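Local coordinates for capsid polyprotein VP90 (PDB 3TS3) that forms the projection (spike) domain of the astrovirus capsid, its full-length precursor probably self-assembling into an icosahedral T=3 immature particle, at residues 16-21 / 92-97; 32-37 / 86-91; 67-72 / 153-158; 115-120 / 142-147. All blocks are in the same frame, centred on the assembly; numbering follows the deposited sequence.

Contact 1: residues 16-21 / 92-97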
loop_
_atom_site.group_PDB
_atom_site.type_symbol
_atom_site.label_atom_id
_atom_site.label_comp_id
_atom_site.label_asym_id
_atom_site.label_seq_id
_atom_site.Cartn_x
_atom_site.Cartn_y
_atom_site.Cartn_z
ATOM N N TYR C 16 -14.173 15.826 4.829
ATOM C CA TYR C 16 -12.913 16.557 4.742
ATOM C C TYR C 16 -11.881 15.709 4.023
ATOM O O TYR C 16 -12.101 14.537 3.797
ATOM C CB TYR C 16 -12.401 16.948 6.138
ATOM C CG TYR C 16 -13.387 17.784 6.915
ATOM C CD1 TYR C 16 -14.178 17.214 7.888
ATOM C CD2 TYR C 16 -13.551 19.133 6.644
ATOM C CE1 TYR C 16 -15.085 17.957 8.588
ATOM C CE2 TYR C 16 -14.459 19.885 7.345
ATOM C CZ TYR C 16 -15.226 19.288 8.311
ATOM O OH TYR C 16 -16.154 20.009 9.023
ATOM N N PHE C 17 -10.744 16.310 3.692
ATOM C CA PHE C 17 -9.701 15.585 2.987
ATOM C C PHE C 17 -9.295 14.402 3.874
ATOM O O PHE C 17 -9.230 13.269 3.404
ATOM C CB PHE C 17 -8.512 16.537 2.766
ATOM C CG PHE C 17 -7.477 16.040 1.784
ATOM C CD1 PHE C 17 -6.713 14.935 2.061
ATOM C CD2 PHE C 17 -7.248 16.722 0.609
ATOM C CE1 PHE C 17 -5.760 14.505 1.174
ATOM C CE2 PHE C 17 -6.294 16.297 -0.283
ATOM C CZ PHE C 17 -5.550 15.187 -0.003
ATOM N N VAL C 18 -9.052 14.670 5.157
ATOM C CA VAL C 18 -8.808 13.621 6.137
ATOM C C VAL C 18 -9.796 13.838 7.274
ATOM O O VAL C 18 -9.942 14.945 7.752
ATOM C CB VAL C 18 -7.380 13.673 6.705
ATOM C CG1 VAL C 18 -7.137 12.496 7.668
ATOM C CG2 VAL C 18 -6.360 13.697 5.588
ATOM N N TYR C 19 -10.482 12.781 7.680
ATOM C CA TYR C 19 -11.475 12.883 8.739
ATOM C C TYR C 19 -11.446 11.671 9.665
ATOM O O TYR C 19 -10.916 10.629 9.328
ATOM C CB TYR C 19 -12.874 13.089 8.140
ATOM C CG TYR C 19 -13.277 11.981 7.202
ATOM C CD1 TYR C 19 -12.858 11.974 5.882
ATOM C CD2 TYR C 19 -14.054 10.931 7.645
ATOM C CE1 TYR C 19 -13.204 10.948 5.038
ATOM C CE2 TYR C 19 -14.403 9.899 6.806
ATOM C CZ TYR C 19 -13.973 9.917 5.501
ATOM O OH TYR C 19 -14.315 8.899 4.652
ATOM N N ASN C 20 -12.002 11.841 10.854
ATOM C CA ASN C 20 -12.095 10.757 11.825
ATOM C C ASN C 20 -13.480 10.099 11.875
ATOM O O ASN C 20 -14.380 10.494 11.153
ATOM C CB ASN C 20 -11.569 11.174 13.206
ATOM C CG ASN C 20 -12.457 12.177 13.910
ATOM O OD1 ASN C 20 -13.623 12.326 13.589
ATOM N ND2 ASN C 20 -11.896 12.849 14.905
ATOM N N PHE C 21 -13.632 9.098 12.734
ATOM C CA PHE C 21 -14.887 8.352 12.840
ATOM C C PHE C 21 -16.046 9.218 13.316
ATOM O O PHE C 21 -17.193 8.868 13.117
ATOM C CB PHE C 21 -14.743 7.095 13.704
ATOM C CG PHE C 21 -14.190 5.895 12.967
ATOM C CD1 PHE C 21 -13.108 5.208 13.470
ATOM C CD2 PHE C 21 -14.752 5.465 11.786
ATOM C CE1 PHE C 21 -12.595 4.116 12.811
ATOM C CE2 PHE C 21 -14.246 4.363 11.123
ATOM C CZ PHE C 21 -13.165 3.692 11.641
ATOM N N PRO C 92 -2.693 6.496 11.097
ATOM C CA PRO C 92 -2.928 5.225 11.780
ATOM C C PRO C 92 -3.713 5.349 13.084
ATOM O O PRO C 92 -4.544 4.499 13.339
ATOM C CB PRO C 92 -1.509 4.702 12.031
ATOM C CG PRO C 92 -0.739 5.209 10.861
ATOM C CD PRO C 92 -1.337 6.555 10.519
ATOM N N ARG C 93 -3.498 6.403 13.860
ATOM C CA ARG C 93 -4.202 6.541 15.137
ATOM C C ARG C 93 -5.729 6.639 14.972
ATOM O O ARG C 93 -6.473 6.341 15.890
ATOM C CB ARG C 93 -3.667 7.740 15.935
ATOM C CG ARG C 93 -3.969 9.065 15.286
ATOM C CD ARG C 93 -3.499 10.267 16.075
ATOM N NE ARG C 93 -3.897 11.477 15.368
ATOM C CZ ARG C 93 -5.060 12.101 15.528
ATOM N NH1 ARG C 93 -5.946 11.662 16.415
ATOM N NH2 ARG C 93 -5.324 13.184 14.810
ATOM N N LEU C 94 -6.169 7.108 13.813
ATOM C CA LEU C 94 -7.590 7.253 13.514
ATOM C C LEU C 94 -8.364 5.943 13.399
ATOM O O LEU C 94 -9.530 5.873 13.753
ATOM C CB LEU C 94 -7.783 8.085 12.251
ATOM C CG LEU C 94 -7.147 9.476 12.240
ATOM C CD1 LEU C 94 -7.415 10.146 10.909
ATOM C CD2 LEU C 94 -7.711 10.311 13.388
ATOM N N GLY C 95 -7.725 4.936 12.820
ATOM C CA GLY C 95 -8.362 3.648 12.634
ATOM C C GLY C 95 -9.341 3.610 11.469
ATOM O O GLY C 95 -10.015 2.616 11.260
ATOM N N VAL C 96 -9.421 4.706 10.727
ATOM C CA VAL C 96 -10.365 4.844 9.618
ATOM C C VAL C 96 -10.074 4.014 8.373
ATOM O O VAL C 96 -10.963 3.785 7.573
ATOM C CB VAL C 96 -10.631 6.320 9.214
ATOM C CG1 VAL C 96 -11.314 7.065 10.356
ATOM C CG2 VAL C 96 -9.348 7.009 8.800
ATOM N N GLY C 97 -8.826 3.600 8.197
ATOM C CA GLY C 97 -8.455 2.861 7.005
ATOM C C GLY C 97 -8.693 3.660 5.738
ATOM O O GLY C 97 -8.379 4.836 5.695
HETATM O O HOH W 1 -9.376 12.016 16.277
HETATM O O HOH W 2 -11.302 8.068 14.223
#
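Phe21 and Val96 meet in a CH-pi contact that fastens an N-terminal loop of the spike domain to the loop of the beta hairpin made by strands 87-90 and 98-101. The CG1 methyl of Val96 stands over the middle of the Phe21 ring, 3.8 Å from its centroid and on the ring normal, with the six ring carbons all at nearly the same distance from it. A chi1 of -65° sets this methyl anti to the carbonyl carbon of Val96 and so carries it onto the ring. The branched valine also turns CG1 to the backbone, 3.7 Å from Tyr19 O. Gly95, whose positive phi of 78° suits a residue without a side chain, brings its carbonyl O within 3.4 Å of Phe21 CZ; the same oxygen accepts a hydrogen bond from Gln84 of the second subunit, whose Pro5 packs on Tyr19 and Val96. Leu94 fills the other half of the interface with its two methyls. CD1 lies 4.0 Å from Val18 CG1, where the two side chains cross at about a right angle, and CD2 lies 4.0 Å from Asn20 CB. Leu94 CD1 and both methyls of Val96 lie against the buried carbonyl oxygen of Tyr19, which has no polar partner in the model. Asn20 ND2 donates to Glu24 and to a water that also accepts a weak bond from Arg93 NH1. Polar contact between the backbones is indirect: a single water accepts from Phe21 N at 3.0 Å and donates to Leu94 O at 2.9 Å.

Contact 2: residues 32-37 / 86-91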
loop_
_atom_site.group_PDB
_atom_site.type_symbol
_atom_site.label_atom_id
_atom_site.label_comp_id
_atom_site.label_asym_id
_atom_site.label_seq_id
_atom_site.Cartn_x
_atom_site.Cartn_y
_atom_site.Cartn_z
ATOM N N GLY C 32 2.361 12.511 7.498
ATOM C CA GLY C 32 1.759 11.218 7.768
ATOM C C GLY C 32 0.290 11.145 8.126
ATOM O O GLY C 32 -0.137 10.160 8.702
ATOM N N VAL C 33 -0.475 12.169 7.765
ATOM C CA VAL C 33 -1.942 12.128 8.083
ATOM C C VAL C 33 -2.756 11.432 6.966
ATOM O O VAL C 33 -3.817 10.910 7.269
ATOM C CB VAL C 33 -2.465 13.576 8.249
ATOM C CG1 VAL C 33 -3.947 13.579 8.482
ATOM C CG2 VAL C 33 -1.750 14.274 9.410
ATOM N N PHE C 34 -2.149 11.268 5.797
ATOM C CA PHE C 34 -2.739 10.392 4.786
ATOM C C PHE C 34 -1.704 9.606 3.984
ATOM O O PHE C 34 -0.585 10.048 3.779
ATOM C CB PHE C 34 -3.741 11.094 3.880
ATOM C CG PHE C 34 -3.164 12.230 3.087
ATOM C CD1 PHE C 34 -2.682 12.032 1.806
ATOM C CD2 PHE C 34 -3.158 13.504 3.602
ATOM C CE1 PHE C 34 -2.180 13.082 1.076
ATOM C CE2 PHE C 34 -2.656 14.549 2.869
ATOM C CZ PHE C 34 -2.171 14.337 1.611
ATOM N N CYS C 35 -2.118 8.432 3.535
ATOM C CA CYS C 35 -1.281 7.531 2.782
ATOM C C CYS C 35 -1.928 7.198 1.443
ATOM O O CYS C 35 -3.083 6.811 1.401
ATOM C CB CYS C 35 -1.092 6.249 3.593
ATOM S SG CYS C 35 -0.389 4.854 2.686
ATOM N N LEU C 36 -1.159 7.324 0.368
ATOM C CA LEU C 36 -1.633 6.944 -0.952
ATOM C C LEU C 36 -1.244 5.502 -1.234
ATOM O O LEU C 36 -0.073 5.163 -1.259
ATOM C CB LEU C 36 -1.024 7.841 -2.035
ATOM C CG LEU C 36 -1.291 7.422 -3.486
ATOM C CD1 LEU C 36 -2.760 7.604 -3.856
ATOM C CD2 LEU C 36 -0.391 8.197 -4.441
ATOM N N ALA C 37 -2.251 4.663 -1.454
ATOM C CA ALA C 37 -2.049 3.270 -1.833
ATOM C C ALA C 37 -2.672 3.093 -3.211
ATOM O O ALA C 37 -3.754 3.580 -3.464
ATOM C CB ALA C 37 -2.691 2.328 -0.817
ATOM N N GLY C 86 -6.323 4.231 -7.045
ATOM C CA GLY C 86 -5.832 4.921 -5.871
ATOM C C GLY C 86 -6.821 5.128 -4.740
ATOM O O GLY C 86 -7.987 5.401 -4.953
ATOM N N VAL C 87 -6.322 4.990 -3.519
ATOM C CA VAL C 87 -7.122 5.238 -2.328
ATOM C C VAL C 87 -6.252 5.941 -1.300
ATOM O O VAL C 87 -5.036 5.860 -1.370
ATOM C CB VAL C 87 -7.671 3.935 -1.703
ATOM C CG1 VAL C 87 -8.594 3.213 -2.672
ATOM C CG2 VAL C 87 -6.535 3.032 -1.245
ATOM N N LEU C 88 -6.876 6.634 -0.356
ATOM C CA LEU C 88 -6.124 7.207 0.748
ATOM C C LEU C 88 -6.490 6.511 2.044
ATOM O O LEU C 88 -7.662 6.400 2.367
ATOM C CB LEU C 88 -6.403 8.702 0.921
ATOM C CG LEU C 88 -6.035 9.700 -0.174
ATOM C CD1 LEU C 88 -6.179 11.127 0.362
ATOM C CD2 LEU C 88 -4.615 9.459 -0.686
ATOM N N PHE C 89 -5.471 6.051 2.761
ATOM C CA PHE C 89 -5.636 5.530 4.109
ATOM C C PHE C 89 -5.411 6.697 5.050
ATOM O O PHE C 89 -4.562 7.533 4.808
ATOM C CB PHE C 89 -4.586 4.470 4.457
ATOM C CG PHE C 89 -4.863 3.098 3.899
ATOM C CD1 PHE C 89 -4.481 2.775 2.621
ATOM C CD2 PHE C 89 -5.461 2.127 4.675
ATOM C CE1 PHE C 89 -4.706 1.526 2.115
ATOM C CE2 PHE C 89 -5.701 0.872 4.173
ATOM C CZ PHE C 89 -5.314 0.565 2.896
ATOM N N GLY C 90 -6.177 6.731 6.125
ATOM C CA GLY C 90 -6.024 7.734 7.158
ATOM C C GLY C 90 -4.880 7.464 8.114
ATOM O O GLY C 90 -4.408 6.348 8.226
ATOM N N GLN C 91 -4.507 8.495 8.859
ATOM C CA GLN C 91 -3.421 8.447 9.817
ATOM C C GLN C 91 -3.716 7.264 10.734
ATOM O O GLN C 91 -4.845 7.061 11.116
ATOM C CB GLN C 91 -3.477 9.752 10.621
ATOM C CG GLN C 91 -2.383 9.945 11.656
ATOM C CD GLN C 91 -2.619 11.172 12.515
ATOM O OE1 GLN C 91 -3.745 11.613 12.682
ATOM N NE2 GLN C 91 -1.550 11.714 13.063
#
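Gly86 and Ala37 open an antiparallel pairing of strands 34-37 and 87-90, whose short axes run at 146°. Gly86 gives a CA-H...O contact to Ala37 O. At Val87 both backbone polar atoms bond to Ala37, Val87 N reaching Ala37 O at 2.9 Å. Val87 CG2, set between the backbone N and the carbonyl carbon, lies 3.9 Å from Ala37 CB; the small alanine lets Val87 and the ring of Phe89 both come close to its CB. Leu88 points to the other face, with Phe34 and Leu36. Its CD1 meets Phe34 CD1 at 3.9 Å, the two side chains lying side by side and pointing the same way, while CD2 packs against Leu36. Its CA-H approaches Cys35 O, with Leu88 CA 3.1 Å from that oxygen. Phe89 returns to the face of Val87: its N bonds to Cys35 O at 2.9 Å, and its O accepts from Cys35 N. The Phe89 ring presents its edge to Ala37 CB, which lies in the ring plane 3.6 Å from Phe89 CE1. Gly90 sits opposite Phe34 in a non-hydrogen-bonded pair, and at the end of 86-91 Gln91 CB lies 3.6 Å from Val33 O. The two faces have different neighbours: Leu36 and Leu88 pack on Met102, and Phe34 and Leu36 on Met146, whereas Val87 touches Phe89, and Phe89 touches Ile39, of the second subunit. Four backbone bonds thus satisfy the paired amides and carbonyls, so that almost wholly apolar side chains can be buried on both sides, in the domain core and at the dimer interface.

Contact 3: residues 67-72 / 153-158; sequences TLFLLD and RAALFY. Unlike the reference sequence in segment 67-72: Leu68 (reference Ser).
Phe69 and Arg153 make the tight part of this contact. The Phe69 ring and the guanidinium lie almost parallel, their planes 15° apart, and Phe69 CB sits over one guanidinium face toward its rim, 3.3 Å from Arg153 NH2. A bend at chi2 of 100° swings Arg153 CD out of an extended path, and the chain ends against the phenylalanine. Arginine suits the place because its flat, charged end can lie on carbon and still bond at its rim: NE reaches Ser145, and Trp190 adds a cation-pi partner. Farther along, the ring turns its edge to Ala155, CZ lying 4.0 Å from Ala155 CB; alanine is small enough for the aromatic ring to come close to the strand. Leu71 CD2 packs 3.7 Å from Arg153 CG, the two side chains crossing at about a right angle. The polar margin is loose and wet. One water donates to Leu70 O at 2.7 Å and accepts from Arg153 NH1. Two more gather at Asp72 OD2, one linking it to Arg153 N and the other donating to Arg153 O at 2.7 Å, so the carboxylate is joined to the start of strand 153-159 through water. With axes 8.4 Å apart, the strands do not pair; the small antiparallel hairpin of 56-59 and 67-70 packs by its side chains against the start of strand 153-159 in the large antiparallel sheet.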
loop_
_atom_site.group_PDB
_atom_site.type_symbol
_atom_site.label_atom_id
_atom_site.label_comp_id
_atom_site.label_asym_id
_atom_site.label_seq_id
_atom_site.Cartn_x
_atom_site.Cartn_y
_atom_site.Cartn_z
ATOM N N THR C 67 7.597 29.499 -4.611
ATOM C CA THR C 67 8.605 28.820 -3.819
ATOM C C THR C 67 8.711 27.374 -4.306
ATOM O O THR C 67 8.185 27.048 -5.355
ATOM C CB THR C 67 8.368 28.930 -2.308
ATOM O OG1 THR C 67 9.465 28.322 -1.617
ATOM C CG2 THR C 67 7.063 28.269 -1.907
ATOM N N LEU C 68 9.430 26.529 -3.583
ATOM C CA LEU C 68 9.635 25.167 -4.059
ATOM C C LEU C 68 9.980 24.191 -2.942
ATOM O O LEU C 68 10.321 24.593 -1.838
ATOM C CB LEU C 68 10.762 25.150 -5.087
ATOM C CG LEU C 68 12.127 25.582 -4.538
ATOM C CD1 LEU C 68 12.790 24.460 -3.753
ATOM C CD2 LEU C 68 13.047 26.040 -5.643
ATOM N N PHE C 69 9.893 22.903 -3.259
ATOM C CA PHE C 69 10.462 21.858 -2.427
ATOM C C PHE C 69 11.436 21.027 -3.264
ATOM O O PHE C 69 11.138 20.674 -4.390
ATOM C CB PHE C 69 9.428 21.036 -1.621
ATOM C CG PHE C 69 8.422 20.248 -2.438
ATOM C CD1 PHE C 69 8.675 18.940 -2.802
ATOM C CD2 PHE C 69 7.184 20.780 -2.736
ATOM C CE1 PHE C 69 7.737 18.202 -3.502
ATOM C CE2 PHE C 69 6.240 20.046 -3.431
ATOM C CZ PHE C 69 6.518 18.755 -3.814
ATOM N N LEU C 70 12.627 20.793 -2.728
ATOM C CA LEU C 70 13.666 20.055 -3.431
ATOM C C LEU C 70 13.428 18.552 -3.492
ATOM O O LEU C 70 12.839 17.984 -2.598
ATOM C CB LEU C 70 15.033 20.330 -2.804
ATOM C CG LEU C 70 15.523 21.774 -2.787
ATOM C CD1 LEU C 70 16.718 21.885 -1.867
ATOM C CD2 LEU C 70 15.887 22.230 -4.185
ATOM N N LEU C 71 13.929 17.922 -4.545
ATOM C CA LEU C 71 13.856 16.475 -4.717
ATOM C C LEU C 71 15.271 15.929 -4.820
ATOM O O LEU C 71 16.207 16.678 -5.021
ATOM C CB LEU C 71 13.093 16.099 -5.985
ATOM C CG LEU C 71 11.636 16.515 -6.141
ATOM C CD1 LEU C 71 11.116 15.952 -7.452
ATOM C CD2 LEU C 71 10.781 16.049 -4.987
ATOM N N ASP C 72 15.420 14.623 -4.665
ATOM C CA ASP C 72 16.725 13.990 -4.805
ATOM C C ASP C 72 17.179 13.986 -6.261
ATOM O O ASP C 72 16.376 13.791 -7.157
ATOM C CB ASP C 72 16.685 12.551 -4.287
ATOM C CG ASP C 72 16.446 12.473 -2.797
ATOM O OD1 ASP C 72 17.294 12.949 -2.026
ATOM O OD2 ASP C 72 15.412 11.927 -2.392
ATOM N N ARG C 153 11.501 12.068 -1.392
ATOM C CA ARG C 153 10.489 13.069 -1.674
ATOM C C ARG C 153 9.918 12.912 -3.075
ATOM O O ARG C 153 10.625 12.577 -4.019
ATOM C CB ARG C 153 11.068 14.477 -1.504
ATOM C CG ARG C 153 10.037 15.608 -1.416
ATOM C CD ARG C 153 9.848 15.993 0.019
ATOM N NE ARG C 153 8.957 17.123 0.279
ATOM C CZ ARG C 153 9.359 18.284 0.778
ATOM N NH1 ARG C 153 10.643 18.496 1.026
ATOM N NH2 ARG C 153 8.474 19.231 1.035
ATOM N N ALA C 154 8.619 13.179 -3.174
ATOM C CA ALA C 154 7.840 13.007 -4.394
ATOM C C ALA C 154 6.667 13.981 -4.411
ATOM O O ALA C 154 6.443 14.696 -3.459
ATOM C CB ALA C 154 7.334 11.581 -4.502
ATOM N N ALA C 155 5.933 14.007 -5.513
ATOM C CA ALA C 155 4.792 14.890 -5.615
ATOM C C ALA C 155 3.573 14.180 -6.163
ATOM O O ALA C 155 3.685 13.373 -7.062
ATOM C CB ALA C 155 5.128 16.079 -6.494
ATOM N N LEU C 156 2.407 14.513 -5.622
ATOM C CA LEU C 156 1.150 14.034 -6.171
ATOM C C LEU C 156 0.448 15.253 -6.755
ATOM O O LEU C 156 0.219 16.234 -6.059
ATOM C CB LEU C 156 0.282 13.388 -5.090
ATOM C CG LEU C 156 -1.134 12.943 -5.475
ATOM C CD1 LEU C 156 -1.118 11.829 -6.498
ATOM C CD2 LEU C 156 -1.897 12.509 -4.236
ATOM N N PHE C 157 0.121 15.179 -8.038
ATOM C CA PHE C 157 -0.546 16.272 -8.718
ATOM C C PHE C 157 -1.959 15.853 -9.081
ATOM O O PHE C 157 -2.248 14.678 -9.232
ATOM C CB PHE C 157 0.143 16.599 -10.049
ATOM C CG PHE C 157 1.555 17.106 -9.936
ATOM C CD1 PHE C 157 1.812 18.428 -9.625
ATOM C CD2 PHE C 157 2.621 16.280 -10.225
ATOM C CE1 PHE C 157 3.106 18.895 -9.554
ATOM C CE2 PHE C 157 3.910 16.743 -10.160
ATOM C CZ PHE C 157 4.150 18.052 -9.821
ATOM N N TYR C 158 -2.834 16.838 -9.232
ATOM C CA TYR C 158 -4.119 16.601 -9.850
ATOM C C TYR C 158 -4.079 17.412 -11.138
ATOM O O TYR C 158 -4.085 18.638 -11.099
ATOM C CB TYR C 158 -5.270 17.042 -8.952
ATOM C CG TYR C 158 -6.640 16.720 -9.515
ATOM C CD1 TYR C 158 -7.018 15.420 -9.756
ATOM C CD2 TYR C 158 -7.547 17.720 -9.786
ATOM C CE1 TYR C 158 -8.255 15.119 -10.269
ATOM C CE2 TYR C 158 -8.790 17.429 -10.296
ATOM C CZ TYR C 158 -9.143 16.125 -10.535
ATOM O OH TYR C 158 -10.386 15.828 -11.045
HETATM O O HOH W 3 13.210 17.636 0.090
HETATM O O HOH W 4 13.308 12.742 -4.104
HETATM O O HOH W 5 14.038 12.923 -0.239
#

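Contact 4: residues 115-120 / 142-147; sequences PAIQKY and PVISMG
In the large antiparallel sheet of the spike domain, short strand 117-119 pairs with strand 142-148, and Gln118 faces Val143 as the hydrogen-bonded pair. Gln118 N donates to Val143 O at 3.0 Å, and Val143 N returns a bond of 2.9 Å to Gln118 O, its donor tilted 33° from the carbonyl plane. Pro142 lies opposite Lys119 at a non-hydrogen-bonded position, which suits a residue without an N-H because none is called for toward 115-120; its CA-H instead approaches Gln118 O, with Pro142 CA 3.4 Å from that oxygen. Val143 has CG1 between its backbone N and carbonyl carbon (chi1 60°), which lays this methyl 3.6 Å from Gln118 O and 3.9 Å from Gln118 CB. Beta-branched residues fit the extended backbone here, and Val143 covers the bonded pair with carbon, backed by Ile57 and Phe157. On the opposite face Ile117 and Pro142 lie side by side, pointing the same way, CG2 of Ile117 being 4.0 Å from Pro142 CB. Toward Ala116 the strands part. Ile144 CG1 lies 3.8 Å from Ala116 O, but Ala116 O and Ser145 N are 4.4 Å apart, too far for a direct bond. The hydroxyl of Tyr192 bonds to both, while Ser145 OG bonds to the backbone O of Trp190. The chemistry implies a brief pairing of two direct backbone bonds, after which a tyrosine hydroxyl satisfies the buried polar atoms where the backbones diverge.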
loop_
_atom_site.group_PDB
_atom_site.type_symbol
_atom_site.label_atom_id
_atom_site.label_comp_id
_atom_site.label_asym_id
_atom_site.label_seq_id
_atom_site.Cartn_x
_atom_site.Cartn_y
_atom_site.Cartn_z
ATOM N N PRO C 115 -3.428 22.757 4.303
ATOM C CA PRO C 115 -1.989 23.019 4.285
ATOM C C PRO C 115 -1.255 22.112 3.302
ATOM O O PRO C 115 -0.308 22.544 2.671
ATOM C CB PRO C 115 -1.575 22.721 5.720
ATOM C CG PRO C 115 -2.777 23.098 6.515
ATOM C CD PRO C 115 -3.952 22.687 5.678
ATOM N N ALA C 116 -1.706 20.874 3.167
ATOM C CA ALA C 116 -1.065 19.928 2.257
ATOM C C ALA C 116 -1.133 20.343 0.794
ATOM O O ALA C 116 -0.255 20.019 0.016
ATOM C CB ALA C 116 -1.618 18.519 2.435
ATOM N N ILE C 117 -2.197 21.038 0.418
ATOM C CA ILE C 117 -2.422 21.322 -0.984
ATOM C C ILE C 117 -1.900 22.678 -1.405
ATOM O O ILE C 117 -2.239 23.689 -0.825
ATOM C CB ILE C 117 -3.917 21.233 -1.352
ATOM C CG1 ILE C 117 -4.529 19.929 -0.841
ATOM C CG2 ILE C 117 -4.101 21.396 -2.860
ATOM C CD1 ILE C 117 -6.028 19.874 -1.018
ATOM N N GLN C 118 -1.097 22.670 -2.455
ATOM C CA GLN C 118 -0.511 23.890 -2.987
ATOM C C GLN C 118 -0.856 24.032 -4.463
ATOM O O GLN C 118 -1.386 23.115 -5.070
ATOM C CB GLN C 118 1.006 23.922 -2.786
ATOM C CG GLN C 118 1.450 23.699 -1.351
ATOM C CD GLN C 118 1.151 24.870 -0.430
ATOM O OE1 GLN C 118 0.825 25.959 -0.875
ATOM N NE2 GLN C 118 1.280 24.644 0.860
ATOM N N LYS C 119 -0.573 25.203 -5.022
ATOM C CA LYS C 119 -0.878 25.471 -6.411
ATOM C C LYS C 119 0.400 25.352 -7.199
ATOM O O LYS C 119 1.366 26.033 -6.922
ATOM C CB LYS C 119 -1.448 26.881 -6.574
ATOM C CG LYS C 119 -2.814 27.069 -5.945
ATOM C CD LYS C 119 -3.300 28.498 -6.059
ATOM C CE LYS C 119 -4.719 28.636 -5.548
ATOM N NZ LYS C 119 -5.329 29.924 -5.953
ATOM N N TYR C 120 0.392 24.487 -8.200
ATOM C CA TYR C 120 1.594 24.244 -8.970
ATOM C C TYR C 120 2.088 25.523 -9.648
ATOM O O TYR C 120 1.309 26.293 -10.182
ATOM C CB TYR C 120 1.340 23.149 -10.005
ATOM C CG TYR C 120 2.460 22.982 -10.993
ATOM C CD1 TYR C 120 3.702 22.519 -10.592
ATOM C CD2 TYR C 120 2.278 23.294 -12.324
ATOM C CE1 TYR C 120 4.720 22.369 -11.486
ATOM C CE2 TYR C 120 3.296 23.152 -13.229
ATOM C CZ TYR C 120 4.518 22.685 -12.804
ATOM O OH TYR C 120 5.541 22.538 -13.697
ATOM N N PRO C 142 -3.483 21.377 -8.444
ATOM C CA PRO C 142 -3.119 20.979 -7.088
ATOM C C PRO C 142 -1.831 20.166 -7.072
ATOM O O PRO C 142 -1.637 19.324 -7.927
ATOM C CB PRO C 142 -4.290 20.094 -6.668
ATOM C CG PRO C 142 -5.466 20.665 -7.399
ATOM C CD PRO C 142 -4.914 21.150 -8.725
ATOM N N VAL C 143 -0.962 20.452 -6.111
ATOM C CA VAL C 143 0.235 19.662 -5.897
ATOM C C VAL C 143 0.399 19.359 -4.411
ATOM O O VAL C 143 0.120 20.199 -3.568
ATOM C CB VAL C 143 1.504 20.313 -6.496
ATOM C CG1 VAL C 143 1.779 21.671 -5.890
ATOM C CG2 VAL C 143 2.698 19.394 -6.330
ATOM N N ILE C 144 0.810 18.137 -4.106
ATOM C CA ILE C 144 0.996 17.733 -2.723
ATOM C C ILE C 144 2.370 17.114 -2.501
ATOM O O ILE C 144 2.767 16.218 -3.218
ATOM C CB ILE C 144 -0.089 16.730 -2.278
ATOM C CG1 ILE C 144 -1.480 17.360 -2.384
ATOM C CG2 ILE C 144 0.178 16.238 -0.861
ATOM C CD1 ILE C 144 -2.617 16.359 -2.255
ATOM N N SER C 145 3.074 17.596 -1.485
ATOM C CA SER C 145 4.365 17.047 -1.095
ATOM C C SER C 145 4.165 15.705 -0.397
ATOM O O SER C 145 3.415 15.615 0.553
ATOM C CB SER C 145 5.038 18.041 -0.149
ATOM O OG SER C 145 6.101 17.458 0.563
ATOM N N MET C 146 4.847 14.668 -0.873
ATOM C CA MET C 146 4.743 13.307 -0.458
ATOM C C MET C 146 6.123 12.773 -0.259
ATOM O O MET C 146 7.098 13.244 -0.795
ATOM C CB MET C 146 4.008 12.442 -1.494
ATOM C CG MET C 146 2.641 12.964 -1.954
ATOM S SD MET C 146 1.358 12.810 -0.693
ATOM C CE MET C 146 1.147 11.033 -0.573
ATOM N N GLY C 147 6.206 11.628 0.354
ATOM C CA GLY C 147 7.418 10.845 0.431
ATOM C C GLY C 147 7.105 9.375 0.516
ATOM O O GLY C 147 6.076 8.989 1.063
#

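Contacts 1 and 2, centres about 9 Å apart, adjoin the second subunit; contacts 3 and 4, centres about 8 Å apart, touch no other chain, and contacts 1 and 3, with centres about 24 Å apart, lie on opposite sides of the chain's centre. Along the chain contact 2 is nested within the loop closed by contact 1, and contact 4 within that closed by contact 3. Contacts 2, 3 and 4 reach the same large antiparallel sheet, where strands 142-148 and 153-159 are neighbours. Phe17 packs on Phe34, Leu88, Ile117 and Ile144, Phe34 on Met146, and Leu36 on Leu156, so apolar side chains link the dimer-facing contacts to the other two.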